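Local atomic coordinates of phosphoglycerate kinase (Coxiella burnetii, PDB entry 4NG4), a protein that catalyses the reversible transfer of a phosphate between ATP and 3-phosphoglycerate, a step of glycolysis. Residues A342-G356 with L368-F382. Residues are numbered along the deposited sequence; the frame is centred on the assembly and turned at random.
Sequences AQAVAKSTAYSIVGG and LTDQMSYVSTAGGAF. With ADP (adenosine-5'-diphosphate), chain E.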
ATOM      1  N   ALA A 342      -0.348   3.854 -18.052  1.00 29.78           N
ATOM      2  CA  ALA A 342       0.795   4.221 -17.221  1.00 30.71           C
ATOM      3  C   ALA A 342       1.467   5.470 -17.781  1.00 32.79           C
ATOM      4  O   ALA A 342       1.739   6.416 -17.048  1.00 33.26           O
ATOM      5  CB  ALA A 342       1.777   3.075 -17.146  1.00 31.28           C
ATOM      6  N   GLN A 343       1.691   5.478 -19.092  1.00 34.23           N
ATOM      7  CA  GLN A 343       2.312   6.606 -19.779  1.00 36.54           C
ATOM      8  C   GLN A 343       1.477   7.875 -19.639  1.00 36.60           C
ATOM      9  O   GLN A 343       2.037   8.961 -19.443  1.00 38.46           O
ATOM     10  CB  GLN A 343       2.549   6.269 -21.251  1.00 37.82           C
ATOM     11  CG  GLN A 343       3.589   5.165 -21.444  1.00 39.17           C
ATOM     12  CD  GLN A 343       3.806   4.773 -22.903  1.00 41.17           C
ATOM     13  OE1 GLN A 343       2.884   4.838 -23.716  1.00 41.60           O
ATOM     14  NE2 GLN A 343       5.029   4.348 -23.236  1.00 42.72           N
ATOM     15  N   ALA A 344       0.148   7.744 -19.701  1.00 34.69           N
ATOM     16  CA  ALA A 344      -0.747   8.897 -19.560  1.00 34.53           C
ATOM     17  C   ALA A 344      -0.612   9.559 -18.180  1.00 34.44           C
ATOM     18  O   ALA A 344      -0.544  10.784 -18.082  1.00 35.66           O
ATOM     19  CB  ALA A 344      -2.189   8.498 -19.838  1.00 32.53           C
ATOM     20  N   VAL A 345      -0.539   8.749 -17.127  1.00 33.22           N
ATOM     21  CA  VAL A 345      -0.348   9.265 -15.767  1.00 33.49           C
ATOM     22  C   VAL A 345       1.029   9.931 -15.642  1.00 35.89           C
ATOM     23  O   VAL A 345       1.168  10.977 -15.000  1.00 36.91           O
ATOM     24  CB  VAL A 345      -0.472   8.148 -14.704  1.00 32.03           C
ATOM     25  CG1 VAL A 345      -0.342   8.707 -13.285  1.00 31.97           C
ATOM     26  CG2 VAL A 345      -1.806   7.416 -14.854  1.00 30.34           C
ATOM     27  N   ALA A 346       2.040   9.330 -16.266  1.00 36.98           N
ATOM     28  CA  ALA A 346       3.385   9.905 -16.266  1.00 39.68           C
ATOM     29  C   ALA A 346       3.404  11.299 -16.925  1.00 41.72           C
ATOM     30  O   ALA A 346       3.646  12.306 -16.237  1.00 43.08           O
ATOM     31  CB  ALA A 346       4.373   8.964 -16.958  1.00 40.48           C
ATOM     32  N   LYS A 347       3.126  11.347 -18.234  1.00 42.06           N
ATOM     33  CA  LYS A 347       3.081  12.607 -18.997  1.00 43.89           C
ATOM     34  C   LYS A 347       2.200  13.643 -18.301  1.00 43.23           C
ATOM     35  O   LYS A 347       2.483  14.839 -18.348  1.00 45.00           O
ATOM     36  CB  LYS A 347       2.537  12.384 -20.417  1.00 44.07           C
ATOM     37  CG  LYS A 347       3.386  11.490 -21.328  1.00 45.51           C
ATOM     38  CD  LYS A 347       2.647  11.176 -22.637  1.00 45.71           C
ATOM     39  CE  LYS A 347       3.069   9.841 -23.264  1.00 45.73           C
ATOM     40  NZ  LYS A 347       2.032   9.279 -24.189  1.00 43.43           N
ATOM     41  N   SER A 348       1.141  13.164 -17.650  1.00 40.63           N
ATOM     42  CA  SER A 348       0.190  14.037 -16.992  1.00 40.03           C
ATOM     43  C   SER A 348       0.795  14.883 -15.887  1.00 41.08           C
ATOM     44  O   SER A 348       1.843  14.586 -15.333  1.00 41.79           O
ATOM     45  CB  SER A 348      -0.994  13.250 -16.432  1.00 37.34           C
ATOM     46  OG  SER A 348      -1.833  14.098 -15.659  1.00 37.15           O
ATOM     47  N   THR A 349       0.075  15.944 -15.582  1.00 41.71           N
ATOM     48  CA  THR A 349       0.529  17.014 -14.717  1.00 43.52           C
ATOM     49  C   THR A 349      -0.122  16.914 -13.341  1.00 42.11           C
ATOM     50  O   THR A 349       0.209  17.661 -12.432  1.00 42.94           O
ATOM     51  CB  THR A 349       0.179  18.371 -15.366  1.00 45.58           C
ATOM     52  OG1 THR A 349       0.750  19.416 -14.602  1.00 48.11           O
ATOM     53  CG2 THR A 349      -1.337  18.594 -15.451  1.00 44.44           C
ATOM     54  N   ALA A 350      -1.061  15.980 -13.208  1.00 40.01           N
ATOM     55  CA  ALA A 350      -1.730  15.725 -11.946  1.00 38.69           C
ATOM     56  C   ALA A 350      -0.755  15.100 -10.977  1.00 38.69           C
ATOM     57  O   ALA A 350       0.223  14.484 -11.388  1.00 39.05           O
ATOM     58  CB  ALA A 350      -2.910  14.807 -12.157  1.00 36.25           C
ATOM     59  N   TYR A 351      -1.022  15.280  -9.689  1.00 38.86           N
ATOM     60  CA  TYR A 351      -0.275  14.613  -8.625  1.00 38.63           C
ATOM     61  C   TYR A 351      -0.711  13.149  -8.588  1.00 36.27           C
ATOM     62  O   TYR A 351      -1.816  12.847  -8.133  1.00 35.21           O
ATOM     63  CB  TYR A 351      -0.547  15.297  -7.277  1.00 39.38           C
ATOM     64  CG  TYR A 351       0.212  14.691  -6.129  1.00 39.66           C
ATOM     65  CD1 TYR A 351       1.528  15.044  -5.888  1.00 42.20           C
ATOM     66  CD2 TYR A 351      -0.380  13.758  -5.291  1.00 38.75           C
ATOM     67  CE1 TYR A 351       2.243  14.489  -4.839  1.00 42.91           C
ATOM     68  CE2 TYR A 351       0.325  13.196  -4.232  1.00 39.72           C
ATOM     69  CZ  TYR A 351       1.637  13.566  -4.019  1.00 41.63           C
ATOM     70  OH  TYR A 351       2.355  13.018  -2.981  1.00 42.63           O
ATOM     71  N   SER A 352       0.142  12.254  -9.084  1.00 35.92           N
ATOM     72  CA  SER A 352      -0.205  10.819  -9.201  1.00 34.00           C
ATOM     73  C   SER A 352       0.228  10.008  -7.968  1.00 33.58           C
ATOM     74  O   SER A 352       1.303  10.255  -7.399  1.00 34.87           O
ATOM     75  CB  SER A 352       0.403  10.212 -10.478  1.00 33.97           C
ATOM     76  OG  SER A 352       1.801  10.482 -10.563  1.00 36.03           O
ATOM     77  N   ILE A 353      -0.626   9.064  -7.560  1.00 31.64           N
ATOM     78  CA  ILE A 353      -0.370   8.198  -6.406  1.00 31.45           C
ATOM     79  C   ILE A 353      -0.736   6.781  -6.793  1.00 29.89           C
ATOM     80  O   ILE A 353      -1.896   6.515  -7.097  1.00 28.65           O
ATOM     81  CB  ILE A 353      -1.235   8.571  -5.194  1.00 31.35           C
ATOM     82  CG1 ILE A 353      -1.185  10.063  -4.906  1.00 33.20           C
ATOM     83  CG2 ILE A 353      -0.770   7.852  -3.961  1.00 32.22           C
ATOM     84  CD1 ILE A 353      -2.214  10.490  -3.895  1.00 33.85           C
ATOM     85  N   VAL A 354       0.241   5.873  -6.801  1.00 30.35           N
ATOM     86  CA  VAL A 354      -0.013   4.467  -7.154  1.00 29.06           C
ATOM     87  C   VAL A 354       0.370   3.536  -6.025  1.00 29.50           C
ATOM     88  O   VAL A 354       1.181   3.880  -5.167  1.00 31.25           O
ATOM     89  CB  VAL A 354       0.733   4.025  -8.430  1.00 29.09           C
ATOM     90  CG1 VAL A 354       0.408   4.948  -9.591  1.00 29.19           C
ATOM     91  CG2 VAL A 354       2.231   3.988  -8.191  1.00 31.53           C
ATOM     92  N   GLY A 355      -0.225   2.353  -6.043  1.00 28.64           N
ATOM     93  CA  GLY A 355       0.020   1.331  -5.034  1.00 29.27           C
ATOM     94  C   GLY A 355      -0.519   0.008  -5.540  1.00 28.24           C
ATOM     95  O   GLY A 355      -1.292  -0.014  -6.501  1.00 26.92           O
ATOM     96  N   GLY A 356      -0.093  -1.086  -4.902  1.00 28.85           N
ATOM     97  CA  GLY A 356      -0.489  -2.439  -5.293  1.00 28.06           C
ATOM     98  C   GLY A 356       0.701  -3.248  -5.768  1.00 29.15           C
ATOM     99  O   GLY A 356       1.563  -2.740  -6.482  1.00 29.48           O
ATOM    100  N   LEU A 368       8.599   2.987 -15.669  1.00 43.09           N
ATOM    101  CA  LEU A 368       7.948   4.274 -15.425  1.00 42.21           C
ATOM    102  C   LEU A 368       7.813   4.639 -13.936  1.00 41.50           C
ATOM    103  O   LEU A 368       7.227   5.677 -13.610  1.00 40.95           O
ATOM    104  CB  LEU A 368       6.565   4.268 -16.080  1.00 39.88           C
ATOM    105  CG  LEU A 368       6.577   4.417 -17.595  1.00 40.71           C
ATOM    106  CD1 LEU A 368       5.211   4.105 -18.146  1.00 38.39           C
ATOM    107  CD2 LEU A 368       7.026   5.812 -18.004  1.00 42.13           C
ATOM    108  N   THR A 369       8.374   3.812 -13.049  1.00 41.71           N
ATOM    109  CA  THR A 369       8.219   3.979 -11.597  1.00 41.14           C
ATOM    110  C   THR A 369       8.557   5.385 -11.039  1.00 42.48           C
ATOM    111  O   THR A 369       7.768   5.973 -10.295  1.00 41.40           O
ATOM    112  CB  THR A 369       9.041   2.917 -10.839  1.00 41.97           C
ATOM    113  OG1 THR A 369       8.502   1.621 -11.107  1.00 40.97           O
ATOM    114  CG2 THR A 369       8.996   3.162  -9.349  1.00 41.86           C
ATOM    115  N   ASP A 370       9.711   5.934 -11.392  1.00 45.13           N
ATOM    116  CA  ASP A 370      10.086   7.238 -10.840  1.00 46.86           C
ATOM    117  C   ASP A 370       9.305   8.436 -11.443  1.00 46.38           C
ATOM    118  O   ASP A 370       9.527   9.581 -11.034  1.00 47.74           O
ATOM    119  CB  ASP A 370      11.617   7.459 -10.891  1.00 50.18           C
ATOM    120  CG  ASP A 370      12.188   7.513 -12.316  1.00 52.41           C
ATOM    121  OD1 ASP A 370      11.427   7.629 -13.307  1.00 52.46           O
ATOM    122  OD2 ASP A 370      13.433   7.447 -12.439  1.00 55.89           O
ATOM    123  N   GLN A 371       8.406   8.182 -12.399  1.00 44.70           N
ATOM    124  CA  GLN A 371       7.591   9.258 -13.006  1.00 44.15           C
ATOM    125  C   GLN A 371       6.242   9.485 -12.305  1.00 41.58           C
ATOM    126  O   GLN A 371       5.578  10.483 -12.568  1.00 41.61           O
ATOM    127  CB  GLN A 371       7.397   9.029 -14.521  1.00 44.22           C
ATOM    128  CG  GLN A 371       8.467   9.705 -15.404  1.00 47.00           C
ATOM    129  CD  GLN A 371       8.321  11.221 -15.460  1.00 48.21           C
ATOM    130  OE1 GLN A 371       7.583  11.765 -16.282  1.00 48.34           O
ATOM    131  NE2 GLN A 371       9.030  11.909 -14.588  1.00 49.43           N
ATOM    132  N   MET A 372       5.849   8.567 -11.420  1.00 39.80           N
ATOM    133  CA  MET A 372       4.681   8.760 -10.557  1.00 37.79           C
ATOM    134  C   MET A 372       5.117   9.597  -9.376  1.00 39.30           C
ATOM    135  O   MET A 372       6.235   9.440  -8.895  1.00 41.25           O
ATOM    136  CB  MET A 372       4.149   7.429 -10.040  1.00 35.66           C
ATOM    137  CG  MET A 372       3.831   6.416 -11.109  1.00 33.91           C
ATOM    138  SD  MET A 372       2.403   6.871 -12.083  1.00 29.80           S
ATOM    139  CE  MET A 372       3.036   6.515 -13.714  1.00 31.47           C
ATOM    140  N   SER A 373       4.247  10.479  -8.897  1.00 39.03           N
ATOM    141  CA  SER A 373       4.618  11.407  -7.823  1.00 40.63           C
ATOM    142  C   SER A 373       4.887  10.643  -6.529  1.00 40.64           C
ATOM    143  O   SER A 373       5.781  11.015  -5.761  1.00 42.57           O
ATOM    144  CB  SER A 373       3.526  12.453  -7.586  1.00 40.38           C
ATOM    145  OG  SER A 373       2.768  12.700  -8.766  1.00 39.60           O
ATOM    146  N   TYR A 374       4.115   9.581  -6.285  1.00 38.72           N
ATOM    147  CA  TYR A 374       4.303   8.761  -5.091  1.00 38.57           C
ATOM    148  C   TYR A 374       3.990   7.304  -5.363  1.00 36.92           C
ATOM    149  O   TYR A 374       2.895   6.980  -5.821  1.00 35.15           O
ATOM    150  CB  TYR A 374       3.424   9.264  -3.941  1.00 38.21           C
ATOM    151  CG  TYR A 374       3.825   8.662  -2.630  1.00 38.96           C
ATOM    152  CD1 TYR A 374       4.913   9.165  -1.927  1.00 41.21           C
ATOM    153  CD2 TYR A 374       3.153   7.560  -2.103  1.00 37.60           C
ATOM    154  CE1 TYR A 374       5.310   8.601  -0.720  1.00 41.95           C
ATOM    155  CE2 TYR A 374       3.545   6.988  -0.887  1.00 38.12           C
ATOM    156  CZ  TYR A 374       4.619   7.518  -0.210  1.00 40.47           C
ATOM    157  OH  TYR A 374       5.024   6.978   0.981  1.00 43.37           O
ATOM    158  N   VAL A 375       4.947   6.426  -5.070  1.00 37.70           N
ATOM    159  CA  VAL A 375       4.726   4.994  -5.175  1.00 36.47           C
ATOM    160  C   VAL A 375       4.650   4.411  -3.782  1.00 36.71           C
ATOM    161  O   VAL A 375       5.597   4.538  -3.015  1.00 38.49           O
ATOM    162  CB  VAL A 375       5.868   4.309  -5.924  1.00 37.69           C
ATOM    163  CG1 VAL A 375       5.628   2.800  -5.979  1.00 35.94           C
ATOM    164  CG2 VAL A 375       6.016   4.905  -7.325  1.00 37.79           C
ATOM    165  N   SER A 376       3.523   3.780  -3.452  1.00 34.96           N
ATOM    166  CA  SER A 376       3.383   3.077  -2.172  1.00 35.10           C
ATOM    167  C   SER A 376       3.851   1.641  -2.296  1.00 34.89           C
ATOM    168  O   SER A 376       3.454   0.931  -3.216  1.00 33.45           O
ATOM    169  CB  SER A 376       1.935   3.082  -1.689  1.00 33.67           C
ATOM    170  OG  SER A 376       1.846   2.417  -0.438  1.00 34.27           O
ATOM    171  N   THR A 377       4.680   1.221  -1.347  1.00 36.62           N
ATOM    172  CA  THR A 377       5.176  -0.146  -1.283  1.00 37.01           C
ATOM    173  C   THR A 377       4.477  -0.909  -0.144  1.00 36.86           C
ATOM    174  O   THR A 377       4.867  -2.021   0.201  1.00 37.38           O
ATOM    175  CB  THR A 377       6.710  -0.147  -1.107  1.00 39.50           C
ATOM    176  OG1 THR A 377       7.056   0.658   0.023  1.00 41.58           O
ATOM    177  CG2 THR A 377       7.400   0.412  -2.345  1.00 38.83           C
ATOM    178  N   ALA A 378       3.404  -0.321   0.383  1.00 36.28           N
ATOM    179  CA  ALA A 378       2.724  -0.808   1.591  1.00 37.06           C
ATOM    180  C   ALA A 378       1.758  -1.993   1.383  1.00 36.01           C
ATOM    181  O   ALA A 378       1.545  -2.779   2.308  1.00 37.63           O
ATOM    182  CB  ALA A 378       1.986   0.341   2.264  1.00 36.92           C
ATOM    183  N   GLY A 379       1.169  -2.125   0.201  1.00 34.02           N
ATOM    184  CA  GLY A 379       0.254  -3.227  -0.053  1.00 32.95           C
ATOM    185  C   GLY A 379      -1.086  -3.089   0.659  1.00 32.59           C
ATOM    186  O   GLY A 379      -1.974  -2.383   0.189  1.00 31.62           O
ATOM    187  N   GLY A 380      -1.238  -3.768   1.793  1.00 33.82           N
ATOM    188  CA  GLY A 380      -2.524  -3.838   2.493  1.00 33.56           C
ATOM    189  C   GLY A 380      -2.936  -2.577   3.232  1.00 33.98           C
ATOM    190  O   GLY A 380      -4.106  -2.189   3.212  1.00 32.97           O
ATOM    191  N   ALA A 381      -1.981  -1.943   3.902  1.00 35.60           N
ATOM    192  CA  ALA A 381      -2.260  -0.721   4.638  1.00 36.45           C
ATOM    193  C   ALA A 381      -2.575   0.389   3.661  1.00 35.08           C
ATOM    194  O   ALA A 381      -3.427   1.222   3.933  1.00 35.48           O
ATOM    195  CB  ALA A 381      -1.099  -0.340   5.517  1.00 38.64           C
ATOM    196  N   PHE A 382      -1.910   0.390   2.509  1.00 34.15           N
ATOM    197  CA  PHE A 382      -2.241   1.345   1.448  1.00 32.93           C
ATOM    198  C   PHE A 382      -3.719   1.231   1.086  1.00 31.55           C
ATOM    199  O   PHE A 382      -4.440   2.227   1.054  1.00 31.28           O
ATOM    200  CB  PHE A 382      -1.370   1.100   0.209  1.00 32.13           C
ATOM    201  CG  PHE A 382      -1.830   1.839  -1.014  1.00 30.95           C
ATOM    202  CD1 PHE A 382      -1.430   3.149  -1.239  1.00 31.80           C
ATOM    203  CD2 PHE A 382      -2.662   1.227  -1.939  1.00 29.53           C
ATOM    204  CE1 PHE A 382      -1.861   3.840  -2.369  1.00 30.75           C
ATOM    205  CE2 PHE A 382      -3.103   1.904  -3.065  1.00 28.38           C
ATOM    206  CZ  PHE A 382      -2.703   3.216  -3.282  1.00 29.43           C
TER
HETATM  207  PB  ADP E 402      -2.733  -4.867  -7.656  1.00 64.95           P
HETATM  208  O1B ADP E 402      -1.823  -4.100  -8.583  1.00 64.55           O
HETATM  209  O2B ADP E 402      -2.043  -6.023  -6.960  1.00 64.53           O
HETATM  210  O3B ADP E 402      -3.570  -3.996  -6.749  1.00 64.85           O
HETATM  211  PA  ADP E 402      -4.926  -6.614  -8.264  1.00 66.55           P
HETATM  212  O1A ADP E 402      -4.423  -7.439  -7.104  1.00 67.34           O
HETATM  213  O2A ADP E 402      -6.248  -5.910  -8.101  1.00 67.07           O
HETATM  214  O3A ADP E 402      -3.816  -5.508  -8.676  1.00 65.49           O
HETATM  215  O5' ADP E 402      -5.005  -7.623  -9.530  1.00 66.67           O
HETATM  216  C5' ADP E 402      -4.167  -7.487 -10.685  1.00 66.13           C
HETATM  217  C4' ADP E 402      -3.891  -8.845 -11.313  1.00 66.00           C
HETATM  218  O4' ADP E 402      -5.080  -9.324 -11.953  1.00 66.11           O
HETATM  219  C3' ADP E 402      -2.781  -8.777 -12.365  1.00 65.94           C
HETATM  220  O3' ADP E 402      -1.691  -9.644 -12.018  1.00 65.17           O
HETATM  221  C2' ADP E 402      -3.447  -9.158 -13.682  1.00 65.91           C
HETATM  222  O2' ADP E 402      -2.681 -10.090 -14.450  1.00 65.35           O
HETATM  223  C1' ADP E 402      -4.806  -9.746 -13.298  1.00 66.02           C
HETATM  224  N9  ADP E 402      -5.876  -9.331 -14.262  1.00 65.91           N
HETATM  225  C8  ADP E 402      -6.274  -8.065 -14.537  1.00 65.24           C
HETATM  226  N7  ADP E 402      -7.259  -8.071 -15.474  1.00 65.17           N
HETATM  227  C5  ADP E 402      -7.511  -9.352 -15.814  1.00 64.82           C
HETATM  228  C6  ADP E 402      -8.429 -10.064 -16.737  1.00 64.00           C
HETATM  229  N6  ADP E 402      -9.311  -9.396 -17.521  1.00 63.31           N
HETATM  230  N1  ADP E 402      -8.356 -11.420 -16.765  1.00 64.63           N
HETATM  231  C2  ADP E 402      -7.492 -12.134 -16.005  1.00 64.66           C
HETATM  232  N3  ADP E 402      -6.632 -11.547 -15.151  1.00 65.14           N
HETATM  233  C4  ADP E 402      -6.593 -10.186 -15.012  1.00 65.54           C
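A beta-alpha-beta unit of the nucleotide-binding domain brings these segments together: strand 351-354, helix 357-365 and strand 374-375, the last an outermost strand of the parallel sheet. The two strands pair Ile353 with Tyr374 and Val354 with Val375. Val354 is bonded through both its backbone polar atoms. Its N donates to Tyr374 O at 3.0 Å, and its O accepts from Ser376 N at 2.9 Å.

Where the strands begin, two serines extend the pairing with their side chains. Ser352 N donates to Ser373 OG at 2.7 Å, and Ser373 N donates to Ser352 OG at 3.0 Å. Ser352 OG sits between its own backbone N and carbonyl carbon (chi1 52°), which carries it to that N-H. CB of Ser373 also lies over one face of the Tyr351 ring, a CH-pi contact. The side chains of Tyr351 and Tyr374 point the same way, with Tyr351 OH beside Tyr374 CB, and both touch Ala184 of helix 176-190. Tyr374 OH is hydrogen-bonded to Glu181.

On the sheet face of Val354, Met372 lies between the strand and helix 336-347. A bend about its CB-CG bond (chi2 -70°) turns Met372 SD toward the helix. Met372 SD meets Val345 CG1 at 3.5 Å and Val354 CG1 at 3.7 Å, and CE reaches the helix backbone near Ala342 O. About a turn before Val345, Leu368 CD1 packs on Ala342 CB and Gln343 CG.

At the other end the chain runs into the ADP site. Gly356, at the N-cap position of helix 357-365, brings its CA near the beta-phosphate oxygen O3B. Just before it, Gly355 leaves room for Phe382, whose ring has Gly355 CA over one face, 3.9 Å from the ring centroid.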